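Glyco_hydro_cc domain-containing protein (PDB 6UB0) hydrolyses beta-1,3-glucan as a curdlan-specific exo-glucanase of glycoside hydrolase family GH128 (subgroup III). Local coordinates at residues A[25-31]-A[40-45]; A[72-78]-A[107-112]; A[52-56]-A[96-100]; A[4-8]-A[226-230]. All coordinates share one frame; numbering follows the deposited sequence.

Overall arrangement
The four contacts are spread round one (beta/alpha)8 (TIM) barrel. Contact 4 joins the first strand, 5-8, to the final helix, 222-229, and along the chain its loop encloses all the others. Contact 1 pairs strands 23-27 and 41-42 and reaches strand 5-8 through Trp-25. Contacts 2 and 3 follow, their segments alternating in the chain: contact 3 lies in the outer helical layer and contact 2 beside the sugar site. Contact 1 has its centre about 15 Å from each of the other three centres, whereas contacts 3 and 4 stand about 29 Å apart, centre to centre. Contacts 1 and 2 supply pocket residues, while contact 3 joins helix 52-64 to the end of helix 86-96.

Contact 1: residues A[25-31]-A[40-45]; sequences WSYNWEP and IEYVPM. With BGC (beta-D-glucopyranose), chain B.
Tyr-42 reaches across to the loop that leaves its partner strand, and its phenol arranges much of the contact. CG is anti to the backbone N (chi1 171°), which sends the ring along the neighbouring backbone. CB passes Ser-26 OG, and CD1 has the same hydroxyl at the ring edge. Farther out, CE1 meets Asn-28 OD1 edge-on at 3.4 Å, with the amide almost perpendicular to the ring, while CE2 on the other edge comes near Pro-31 O. At the tip, OH lies 2.8 Å from both Asn-28 OD1 and Glu-30 O. Asn-28 OD1 accepts from Glu-30 N, forming an Asx turn that bends the loop back toward the phenol. Glu-30 O in turn receives Met-45 N (3.0 Å), and a water lies 2.7 Å from both Glu-30 O and Val-43 O.

Along the backbones, the strands run parallel, with Ser-26 N bonded to Glu-41 O (2.9 Å) and Val-43 N to Ser-26 O (2.9 Å). Met-45, bent at its thioether, lays SD beside Trp-29 in an oblique Met-aromatic contact and brings CE to Tyr-27 CE2 (3.9 Å). One indole face of Trp-29 carries the glucose, BGC C5 lying 3.6 Å from CD2, as in a carbohydrate-stacking platform; Tyr-27 OH, bonded to Thr-175 O, meets the opposite face, and NE1 is bonded to Glu-176.

Strand 23-27 lies between strands 5-8 and 41-42 of the TIM barrel, Trp-25 packs on strand 203-208, and Val-43 touches strands 69-71 and 203-208.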
# COMPACT_ATOMS: atom_id res chain seq x y z
N TRP A 25 0.86 -8.02 8.23
CA TRP A 25 1.91 -7.18 7.65
C TRP A 25 1.82 -5.72 8.09
O TRP A 25 0.78 -5.23 8.62
CB TRP A 25 1.89 -7.32 6.12
CG TRP A 25 0.75 -6.63 5.45
CD1 TRP A 25 -0.54 -7.04 5.40
CD2 TRP A 25 0.80 -5.39 4.73
NE1 TRP A 25 -1.30 -6.15 4.70
CE2 TRP A 25 -0.50 -5.13 4.27
CE3 TRP A 25 1.85 -4.49 4.44
CZ2 TRP A 25 -0.80 -3.97 3.55
CZ3 TRP A 25 1.55 -3.35 3.74
CH2 TRP A 25 0.26 -3.14 3.25
N SER A 26 2.93 -5.03 7.84
CA SER A 26 3.16 -3.64 8.22
C SER A 26 4.01 -2.96 7.17
O SER A 26 4.78 -3.64 6.46
CB SER A 26 3.78 -3.51 9.54
OG SER A 26 5.09 -3.96 9.48
N TYR A 27 3.91 -1.63 7.10
CA TYR A 27 4.87 -0.80 6.34
C TYR A 27 4.77 0.59 6.95
O TYR A 27 3.81 0.84 7.66
CB TYR A 27 4.62 -0.92 4.83
CG TYR A 27 3.65 0.06 4.23
CD1 TYR A 27 2.29 -0.06 4.49
CD2 TYR A 27 4.09 1.11 3.43
CE1 TYR A 27 1.39 0.86 3.95
CE2 TYR A 27 3.19 1.98 2.83
CZ TYR A 27 1.84 1.87 3.11
OH TYR A 27 0.91 2.78 2.63
N ASN A 28 5.74 1.40 6.63
CA ASN A 28 5.91 2.73 7.20
C ASN A 28 6.41 3.73 6.17
O ASN A 28 7.00 4.74 6.59
CB ASN A 28 6.91 2.67 8.35
CG ASN A 28 8.31 2.25 8.00
OD1 ASN A 28 8.62 1.77 6.91
ND2 ASN A 28 9.19 2.47 8.96
N TRP A 29 6.14 3.47 4.89
CA TRP A 29 6.54 4.38 3.79
C TRP A 29 8.05 4.60 3.78
O TRP A 29 8.49 5.60 3.14
CB TRP A 29 5.84 5.72 3.96
CG TRP A 29 4.36 5.72 3.78
CD1 TRP A 29 3.69 5.85 2.61
CD2 TRP A 29 3.35 5.59 4.81
NE1 TRP A 29 2.35 5.79 2.82
CE2 TRP A 29 2.11 5.64 4.16
CE3 TRP A 29 3.38 5.42 6.19
CZ2 TRP A 29 0.89 5.51 4.81
CZ3 TRP A 29 2.17 5.34 6.86
CH2 TRP A 29 0.95 5.43 6.20
N GLU A 30 8.84 3.75 4.45
CA GLU A 30 10.29 3.88 4.52
C GLU A 30 10.88 2.58 4.02
O GLU A 30 10.16 1.58 3.92
CB GLU A 30 10.81 4.11 5.94
CG GLU A 30 10.36 5.41 6.55
CD GLU A 30 10.93 6.60 5.81
OE1 GLU A 30 12.01 6.46 5.19
OE2 GLU A 30 10.25 7.65 5.84
N PRO A 31 12.19 2.58 3.73
CA PRO A 31 12.89 1.34 3.37
C PRO A 31 13.28 0.45 4.58
O PRO A 31 13.59 -0.73 4.38
CB PRO A 31 14.10 1.92 2.60
CG PRO A 31 14.43 3.19 3.36
CD PRO A 31 13.07 3.77 3.65
N ILE A 40 4.48 -10.35 12.35
CA ILE A 40 3.98 -9.56 11.18
C ILE A 40 5.11 -9.20 10.24
O ILE A 40 6.23 -8.93 10.71
CB ILE A 40 3.13 -8.35 11.58
CG1 ILE A 40 3.78 -7.53 12.68
CG2 ILE A 40 1.69 -8.74 11.94
CD1 ILE A 40 2.93 -6.39 13.09
N GLU A 41 4.83 -9.35 8.94
CA GLU A 41 5.79 -9.20 7.84
C GLU A 41 5.90 -7.70 7.61
O GLU A 41 4.92 -7.12 7.23
CB GLU A 41 5.33 -9.88 6.56
CG GLU A 41 6.31 -9.69 5.42
CD GLU A 41 5.80 -10.15 4.07
OE1 GLU A 41 5.03 -11.13 4.07
OE2 GLU A 41 6.17 -9.52 3.04
N TYR A 42 7.07 -7.13 7.89
CA TYR A 42 7.40 -5.76 7.44
C TYR A 42 7.67 -5.79 5.93
O TYR A 42 8.35 -6.72 5.39
CB TYR A 42 8.61 -5.21 8.19
CG TYR A 42 9.11 -3.91 7.63
CD1 TYR A 42 8.34 -2.77 7.77
CD2 TYR A 42 10.29 -3.85 6.91
CE1 TYR A 42 8.76 -1.56 7.26
CE2 TYR A 42 10.72 -2.63 6.40
CZ TYR A 42 9.93 -1.51 6.55
OH TYR A 42 10.30 -0.31 6.04
N VAL A 43 7.16 -4.77 5.23
CA VAL A 43 7.39 -4.65 3.77
C VAL A 43 8.17 -3.37 3.53
O VAL A 43 7.65 -2.27 3.68
CB VAL A 43 6.07 -4.67 2.99
CG1 VAL A 43 6.34 -4.56 1.50
CG2 VAL A 43 5.28 -5.92 3.31
N PRO A 44 9.45 -3.46 3.09
CA PRO A 44 10.20 -2.25 2.74
C PRO A 44 9.58 -1.51 1.56
O PRO A 44 8.98 -2.17 0.70
CB PRO A 44 11.60 -2.80 2.41
CG PRO A 44 11.63 -4.13 3.10
CD PRO A 44 10.23 -4.68 2.99
N MET A 45 9.69 -0.18 1.59
CA MET A 45 9.29 0.70 0.46
C MET A 45 10.47 1.52 -0.07
O MET A 45 11.16 2.18 0.69
CB MET A 45 8.12 1.60 0.85
CG MET A 45 7.88 2.69 -0.20
SD MET A 45 6.51 3.78 0.19
CE MET A 45 5.12 2.86 -0.44
C2 BGC B . 4.18 10.38 3.35
C3 BGC B . 4.98 9.48 4.24
C4 BGC B . 4.30 9.49 5.59
C5 BGC B . 2.81 9.08 5.44
C6 BGC B . 1.88 9.11 6.65
C1 BGC B . 2.72 10.01 3.29
O2 BGC B . 4.76 10.23 2.05
O3 BGC B . 6.41 9.81 4.27
O4 BGC B . 5.10 8.60 6.37
O5 BGC B . 2.09 9.97 4.58
O6 BGC B . 2.06 10.41 7.30
O HOH W 1 7.73 0.35 4.17

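Contact 2: residues A[72-78]-A[107-112]; sequences AFNEPDI and GSPAVS. With GLC (alpha-D-glucopyranose), chain C.
Pro-109 is the bump of this interface, and Ala-72, Phe-73 and Pro-76 form the hollow that takes it. Its CG presses on Phe-73 CD2 at 3.5 Å, the two side chains lying side by side and pointing the same way. The pyrrolidine of Pro-76 crosses it at about a right angle, with CG 3.8 Å from Pro-109 CB, while the methyl of Ala-72 (CB) lies 3.5 Å from Pro-109 N. Helix 119-130 adds Phe-126 to the same proline. Alongside the packing, Ala-110 N gives a straight bond to Phe-73 O, and Ala-110 O accepts from Glu-75 N.

The loop follows the fourth strand of the TIM barrel, where an Asn-Glu pair is the hallmark of clan GH-A glycosidases and is consistent with Glu-75 being the acid/base. Asn-74 ND2 donates almost linearly to O2 of the bound alpha-glucose (3.0 Å, 171°). The extended chain of Glu-75 brings OE2 to 3.5 Å from GLC C1; that oxygen is also bonded to His-142 ND1.

After Glu-75, a type I turn running to Ile-78 places Asp-77 against the end of segment 107-112. Its OD2 is gripped by Ser-112 OG (2.7 Å) and Ser-112 N (3.2 Å), which approach from opposite faces of the carboxylate, and a further donor is Gly-119 N. Ile-78 CD1 covers the serine hydroxyl, Ser-112 OG, at 3.7 Å.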
# COMPACT_ATOMS: atom_id res chain seq x y z
N ALA A 72 7.27 -0.13 -4.31
CA ALA A 72 7.92 0.95 -5.07
C ALA A 72 7.32 2.31 -4.67
O ALA A 72 6.64 2.37 -3.64
CB ALA A 72 7.78 0.69 -6.54
N PHE A 73 7.53 3.33 -5.51
CA PHE A 73 7.42 4.76 -5.16
C PHE A 73 6.01 5.08 -4.63
O PHE A 73 4.99 4.51 -5.04
CB PHE A 73 7.83 5.60 -6.37
CG PHE A 73 8.88 4.90 -7.23
CD1 PHE A 73 10.14 4.62 -6.72
CD2 PHE A 73 8.59 4.51 -8.54
CE1 PHE A 73 11.12 3.98 -7.48
CE2 PHE A 73 9.58 3.88 -9.31
CZ PHE A 73 10.82 3.60 -8.78
N ASN A 74 5.98 6.02 -3.70
CA ASN A 74 4.72 6.55 -3.10
C ASN A 74 4.12 7.70 -3.92
O ASN A 74 4.58 8.83 -3.76
CB ASN A 74 4.97 7.03 -1.69
CG ASN A 74 3.67 7.13 -0.95
OD1 ASN A 74 2.96 6.15 -0.79
ND2 ASN A 74 3.32 8.34 -0.57
N GLU A 75 3.02 7.44 -4.59
CA GLU A 75 2.26 8.57 -5.25
C GLU A 75 3.20 9.36 -6.16
O GLU A 75 3.40 10.59 -6.03
CB GLU A 75 1.52 9.44 -4.24
CG GLU A 75 0.29 8.75 -3.66
CD GLU A 75 -0.62 9.61 -2.81
OE1 GLU A 75 -0.34 10.84 -2.74
OE2 GLU A 75 -1.64 9.03 -2.33
N PRO A 76 3.79 8.68 -7.18
CA PRO A 76 4.59 9.40 -8.18
C PRO A 76 3.72 10.43 -8.95
O PRO A 76 4.25 11.42 -9.48
CB PRO A 76 5.13 8.25 -9.05
CG PRO A 76 4.08 7.16 -8.93
CD PRO A 76 3.67 7.25 -7.47
N ASP A 77 2.42 10.18 -9.00
CA ASP A 77 1.39 11.06 -9.64
C ASP A 77 1.06 12.30 -8.79
O ASP A 77 0.22 13.10 -9.29
CB ASP A 77 0.09 10.30 -9.90
CG ASP A 77 -0.62 9.79 -8.64
OD1 ASP A 77 0.10 9.28 -7.70
OD2 ASP A 77 -1.85 9.79 -8.64
N ILE A 78 1.72 12.58 -7.66
CA ILE A 78 1.43 13.77 -6.80
C ILE A 78 2.72 14.54 -6.57
O ILE A 78 3.71 13.96 -6.19
CB ILE A 78 0.74 13.33 -5.48
CG1 ILE A 78 -0.60 12.65 -5.75
CG2 ILE A 78 0.63 14.49 -4.49
CD1 ILE A 78 -1.77 13.56 -6.15
N GLY A 107 5.88 -4.76 -5.77
CA GLY A 107 4.65 -3.98 -5.84
C GLY A 107 4.87 -2.72 -6.64
O GLY A 107 5.90 -2.10 -6.49
N SER A 108 3.96 -2.39 -7.52
CA SER A 108 4.10 -1.19 -8.36
C SER A 108 4.23 0.08 -7.50
O SER A 108 3.93 0.11 -6.31
CB SER A 108 2.91 -1.04 -9.24
OG SER A 108 1.90 -0.40 -8.51
N PRO A 109 4.66 1.20 -8.11
CA PRO A 109 4.46 2.49 -7.45
C PRO A 109 2.96 2.56 -7.13
O PRO A 109 2.10 2.05 -7.88
CB PRO A 109 4.91 3.50 -8.51
CG PRO A 109 5.78 2.67 -9.44
CD PRO A 109 5.06 1.36 -9.52
N ALA A 110 2.65 3.23 -6.03
CA ALA A 110 1.28 3.34 -5.48
C ALA A 110 0.67 4.67 -5.92
O ALA A 110 1.26 5.70 -5.60
CB ALA A 110 1.28 3.30 -3.97
N VAL A 111 -0.35 4.64 -6.75
CA VAL A 111 -0.98 5.91 -7.22
C VAL A 111 -2.09 6.35 -6.28
O VAL A 111 -2.78 5.53 -5.71
CB VAL A 111 -1.42 5.81 -8.68
CG1 VAL A 111 -0.16 5.73 -9.53
CG2 VAL A 111 -2.34 4.64 -8.94
N SER A 112 -2.42 7.65 -6.36
CA SER A 112 -3.60 8.27 -5.72
C SER A 112 -4.87 7.84 -6.46
O SER A 112 -4.79 7.07 -7.43
CB SER A 112 -3.47 9.79 -5.60
OG SER A 112 -3.71 10.45 -6.85
C1 GLC C . -1.32 10.29 0.89
C2 GLC C . 0.21 10.26 1.04
C3 GLC C . 0.64 10.86 2.38
C4 GLC C . -0.03 12.25 2.57
C5 GLC C . -1.51 12.20 2.30
C6 GLC C . -2.25 13.54 2.44
O1 GLC C . -2.02 9.58 1.92
O2 GLC C . 0.84 8.96 0.95
O3 GLC C . 2.07 10.92 2.43
O4 GLC C . 0.10 12.62 3.90
O5 GLC C . -1.69 11.69 0.98
O6 GLC C . -1.34 14.52 2.04
O HOH W 2 4.11 1.07 -3.67

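Contact 3: residues A[52-56]-A[96-100]; sequences YGSWN and YMNPY
In the outer helical layer of the TIM barrel, Tyr-52 and Trp-55 of helix 52-64 pack on Tyr-96, Met-97 and Tyr-100, where helix 86-96 gives way to a short 3-10 turn. The two tyrosines Tyr-52 and Tyr-96 make an offset stack, with centroids 4.4 Å apart and planes inclined by 24°. The overlap is partial: Tyr-96 CE2 sits over the rim of the Tyr-52 ring, 3.5 Å from CG, and the Tyr-96 hydroxyl runs back toward Tyr-52 CB.

Trp-55 extends away from its helix with CG anti to the backbone N (chi1 -179°), sliding past Tyr-96 in the opposite direction, so that CD1 meets Tyr-96 CB at 3.6 Å. The same reach puts NE1 2.7 Å from Tyr-96 O, which lies at the indole edge near its plane; the bond is weak because it is strongly bent (128°). Met-97, folded at its second and third torsions, brings SD to 3.5 Å from Trp-55 CZ2 in an oblique Met-aromatic contact, and also touches Leu-70 of strand 69-71. Leu-46 packs against both Trp-55 and Tyr-96.

Tyr-100, from the 3-10 turn, lies against Ala-59, Glu-60 and Ile-63 of helix 52-64. Its ring is steeply inclined to the indole of Trp-55, with CE2 4.0 Å from NE1, and its hydroxyl oxygen comes to 3.2 Å from Asn-56 CA.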
# COMPACT_ATOMS: atom_id res chain seq x y z
N TYR A 52 17.06 6.13 -3.50
CA TYR A 52 17.84 5.38 -4.51
C TYR A 52 19.22 5.05 -3.95
O TYR A 52 19.69 3.89 -4.12
CB TYR A 52 18.00 6.19 -5.79
CG TYR A 52 16.76 6.36 -6.63
CD1 TYR A 52 15.56 5.74 -6.30
CD2 TYR A 52 16.80 7.13 -7.77
CE1 TYR A 52 14.44 5.88 -7.09
CE2 TYR A 52 15.68 7.29 -8.57
CZ TYR A 52 14.49 6.68 -8.23
OH TYR A 52 13.43 6.84 -9.06
N GLY A 53 19.78 6.02 -3.23
CA GLY A 53 21.08 5.96 -2.55
C GLY A 53 21.26 4.70 -1.72
O GLY A 53 22.34 4.16 -1.78
N SER A 54 20.25 4.28 -0.96
CA SER A 54 20.37 3.18 0.05
C SER A 54 19.59 1.93 -0.38
O SER A 54 19.72 0.87 0.29
CB SER A 54 19.94 3.66 1.41
OG SER A 54 18.55 3.85 1.46
N TRP A 55 18.79 2.03 -1.43
CA TRP A 55 17.81 0.97 -1.80
C TRP A 55 18.49 -0.40 -1.94
O TRP A 55 17.95 -1.39 -1.45
CB TRP A 55 17.09 1.35 -3.08
CG TRP A 55 16.09 0.32 -3.46
CD1 TRP A 55 16.02 -0.38 -4.62
CD2 TRP A 55 15.02 -0.14 -2.63
NE1 TRP A 55 14.98 -1.26 -4.57
CE2 TRP A 55 14.32 -1.10 -3.38
CE3 TRP A 55 14.57 0.20 -1.34
CZ2 TRP A 55 13.17 -1.72 -2.89
CZ3 TRP A 55 13.45 -0.44 -0.85
CH2 TRP A 55 12.77 -1.38 -1.61
N ASN A 56 19.64 -0.48 -2.60
CA ASN A 56 20.33 -1.78 -2.73
C ASN A 56 20.37 -2.39 -1.32
O ASN A 56 19.87 -3.57 -1.14
CB ASN A 56 21.63 -1.50 -3.47
CG ASN A 56 21.25 -0.43 -4.47
OD1 ASN A 56 21.24 0.78 -4.16
ND2 ASN A 56 20.67 -0.89 -5.57
N TYR A 96 15.86 -0.43 -10.15
CA TYR A 96 16.03 -0.50 -8.68
C TYR A 96 15.15 -1.61 -8.07
O TYR A 96 15.52 -2.14 -7.02
CB TYR A 96 15.74 0.86 -8.03
CG TYR A 96 16.85 1.88 -8.14
CD1 TYR A 96 18.01 1.73 -7.40
CD2 TYR A 96 16.72 3.02 -8.93
CE1 TYR A 96 19.04 2.66 -7.47
CE2 TYR A 96 17.73 3.97 -8.99
CZ TYR A 96 18.90 3.79 -8.26
OH TYR A 96 19.95 4.69 -8.33
N MET A 97 14.05 -1.98 -8.73
CA MET A 97 13.14 -3.06 -8.25
C MET A 97 13.38 -4.41 -8.98
O MET A 97 13.50 -5.45 -8.27
CB MET A 97 11.70 -2.59 -8.42
CG MET A 97 11.45 -1.24 -7.70
SD MET A 97 11.32 -1.32 -5.89
CE MET A 97 9.98 -2.50 -5.68
N ASN A 98 13.30 -4.46 -10.32
CA ASN A 98 13.38 -5.73 -11.13
C ASN A 98 14.47 -6.68 -10.63
O ASN A 98 14.33 -7.88 -10.79
CB ASN A 98 13.70 -5.48 -12.61
CG ASN A 98 12.46 -5.32 -13.46
OD1 ASN A 98 11.41 -4.96 -12.95
ND2 ASN A 98 12.56 -5.55 -14.76
N PRO A 99 15.66 -6.17 -10.22
CA PRO A 99 16.74 -6.99 -9.68
C PRO A 99 16.42 -7.93 -8.52
O PRO A 99 17.12 -8.86 -8.38
CB PRO A 99 17.74 -5.97 -9.10
CG PRO A 99 17.21 -4.58 -9.49
CD PRO A 99 16.14 -4.81 -10.53
N TYR A 100 15.43 -7.61 -7.69
CA TYR A 100 15.00 -8.42 -6.53
C TYR A 100 13.83 -9.34 -6.89
O TYR A 100 13.24 -9.91 -5.99
CB TYR A 100 14.66 -7.49 -5.37
CG TYR A 100 15.83 -6.61 -5.04
CD1 TYR A 100 16.85 -7.11 -4.27
CD2 TYR A 100 15.95 -5.34 -5.59
CE1 TYR A 100 17.96 -6.34 -3.98
CE2 TYR A 100 17.08 -4.58 -5.35
CZ TYR A 100 18.09 -5.10 -4.56
OH TYR A 100 19.20 -4.38 -4.27

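Contact 4: residues A[4-8]-A[226-230]; sequences KRGLA and AYKTI
Arg-5 and Tyr-227 fasten the first strand of the TIM barrel to its final helix, 222-229, near the chain's C-terminus. Their side chains slide past each other in opposite directions: CD of Arg-5 lies over the phenol face, 4.1 Å from the ring centroid, as a CH-pi contact, while the guanidinium runs on beyond the ring to the helix end. A bend at chi3 (-55°) turns it there.

NH1 donates to Tyr-227 O at 2.7 Å and to Ile-230 O at 3.0 Å, and NH2 joins it on Ile-230 O at 2.9 Å. This end-on grip puts two nitrogens on one oxygen of the terminal carboxylate, both coming from the same face of its plane. A positive group among carbonyls at the C-terminal end of a helix would be favoured electrostatically. Arg-5 has further partners outside the segments: a salt bridge from NH2 to Asp-198 and a bond from NE to Tyr-206 OH.

With CG anti to the backbone N (chi1 -174°), the ring of Tyr-227 is carried out to the strand. Its OH accepts from Ser-208 N of the last strand and donates in the ring plane to Gly-6 O at 2.5 Å, a doubtfully short length.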
# COMPACT_ATOMS: atom_id res chain seq x y z
N LYS A 4 -5.06 -10.64 4.94
CA LYS A 4 -4.82 -9.49 4.01
C LYS A 4 -4.60 -8.15 4.75
O LYS A 4 -4.01 -7.24 4.12
CB LYS A 4 -5.97 -9.22 3.02
CG LYS A 4 -6.51 -10.39 2.23
CD LYS A 4 -7.60 -9.91 1.30
CE LYS A 4 -8.27 -11.00 0.48
NZ LYS A 4 -9.29 -10.41 -0.44
N ARG A 5 -5.04 -8.01 5.99
CA ARG A 5 -5.09 -6.70 6.68
C ARG A 5 -3.72 -6.25 7.22
O ARG A 5 -3.10 -7.06 7.99
CB ARG A 5 -6.04 -6.84 7.87
CG ARG A 5 -6.48 -5.50 8.41
CD ARG A 5 -7.77 -5.54 9.24
NE ARG A 5 -8.91 -6.14 8.56
CZ ARG A 5 -10.09 -6.44 9.15
NH1 ARG A 5 -10.27 -6.17 10.43
NH2 ARG A 5 -11.06 -7.03 8.47
N GLY A 6 -3.34 -4.99 6.95
CA GLY A 6 -2.02 -4.40 7.22
C GLY A 6 -2.03 -3.29 8.26
O GLY A 6 -3.07 -2.60 8.41
N LEU A 7 -0.85 -3.02 8.82
CA LEU A 7 -0.61 -1.92 9.80
C LEU A 7 0.35 -0.93 9.13
O LEU A 7 1.56 -1.18 9.13
CB LEU A 7 -0.06 -2.54 11.08
CG LEU A 7 -1.07 -3.40 11.87
CD1 LEU A 7 -0.36 -4.06 13.03
CD2 LEU A 7 -2.25 -2.57 12.35
N ALA A 8 -0.19 0.20 8.65
CA ALA A 8 0.55 1.31 8.03
C ALA A 8 0.93 2.33 9.14
O ALA A 8 0.05 2.90 9.74
CB ALA A 8 -0.33 1.92 6.98
N ALA A 226 -12.53 -0.87 15.59
CA ALA A 226 -13.26 -1.38 14.41
C ALA A 226 -12.27 -2.06 13.45
O ALA A 226 -12.58 -3.15 12.89
CB ALA A 226 -13.98 -0.26 13.72
N TYR A 227 -11.15 -1.39 13.16
CA TYR A 227 -10.15 -1.90 12.20
C TYR A 227 -9.59 -3.22 12.76
O TYR A 227 -9.35 -4.13 11.98
CB TYR A 227 -9.05 -0.88 11.94
CG TYR A 227 -8.07 -1.28 10.87
CD1 TYR A 227 -8.51 -1.60 9.61
CD2 TYR A 227 -6.71 -1.17 11.07
CE1 TYR A 227 -7.63 -1.95 8.60
CE2 TYR A 227 -5.81 -1.49 10.06
CZ TYR A 227 -6.27 -1.84 8.80
OH TYR A 227 -5.41 -2.20 7.79
N LYS A 228 -9.52 -3.35 14.09
CA LYS A 228 -8.92 -4.52 14.80
C LYS A 228 -9.85 -5.74 14.83
O LYS A 228 -9.29 -6.85 14.94
CB LYS A 228 -8.58 -4.14 16.24
CG LYS A 228 -7.74 -5.14 17.01
CD LYS A 228 -7.24 -4.53 18.29
CE LYS A 228 -6.18 -5.33 18.99
NZ LYS A 228 -6.01 -4.80 20.36
N THR A 229 -11.18 -5.55 14.78
CA THR A 229 -12.20 -6.57 15.14
C THR A 229 -13.10 -6.93 13.96
O THR A 229 -13.70 -7.98 14.03
CB THR A 229 -13.14 -6.08 16.26
OG1 THR A 229 -13.89 -5.00 15.72
CG2 THR A 229 -12.44 -5.63 17.52
N ILE A 230 -13.24 -6.10 12.92
CA ILE A 230 -14.31 -6.33 11.93
C ILE A 230 -13.89 -7.51 11.05
O ILE A 230 -12.71 -7.80 10.75
CB ILE A 230 -14.61 -5.05 11.14
CG1 ILE A 230 -15.36 -4.05 12.02
CG2 ILE A 230 -15.35 -5.39 9.87
CD1 ILE A 230 -15.50 -2.69 11.43
OXT ILE A 230 -14.80 -8.22 10.63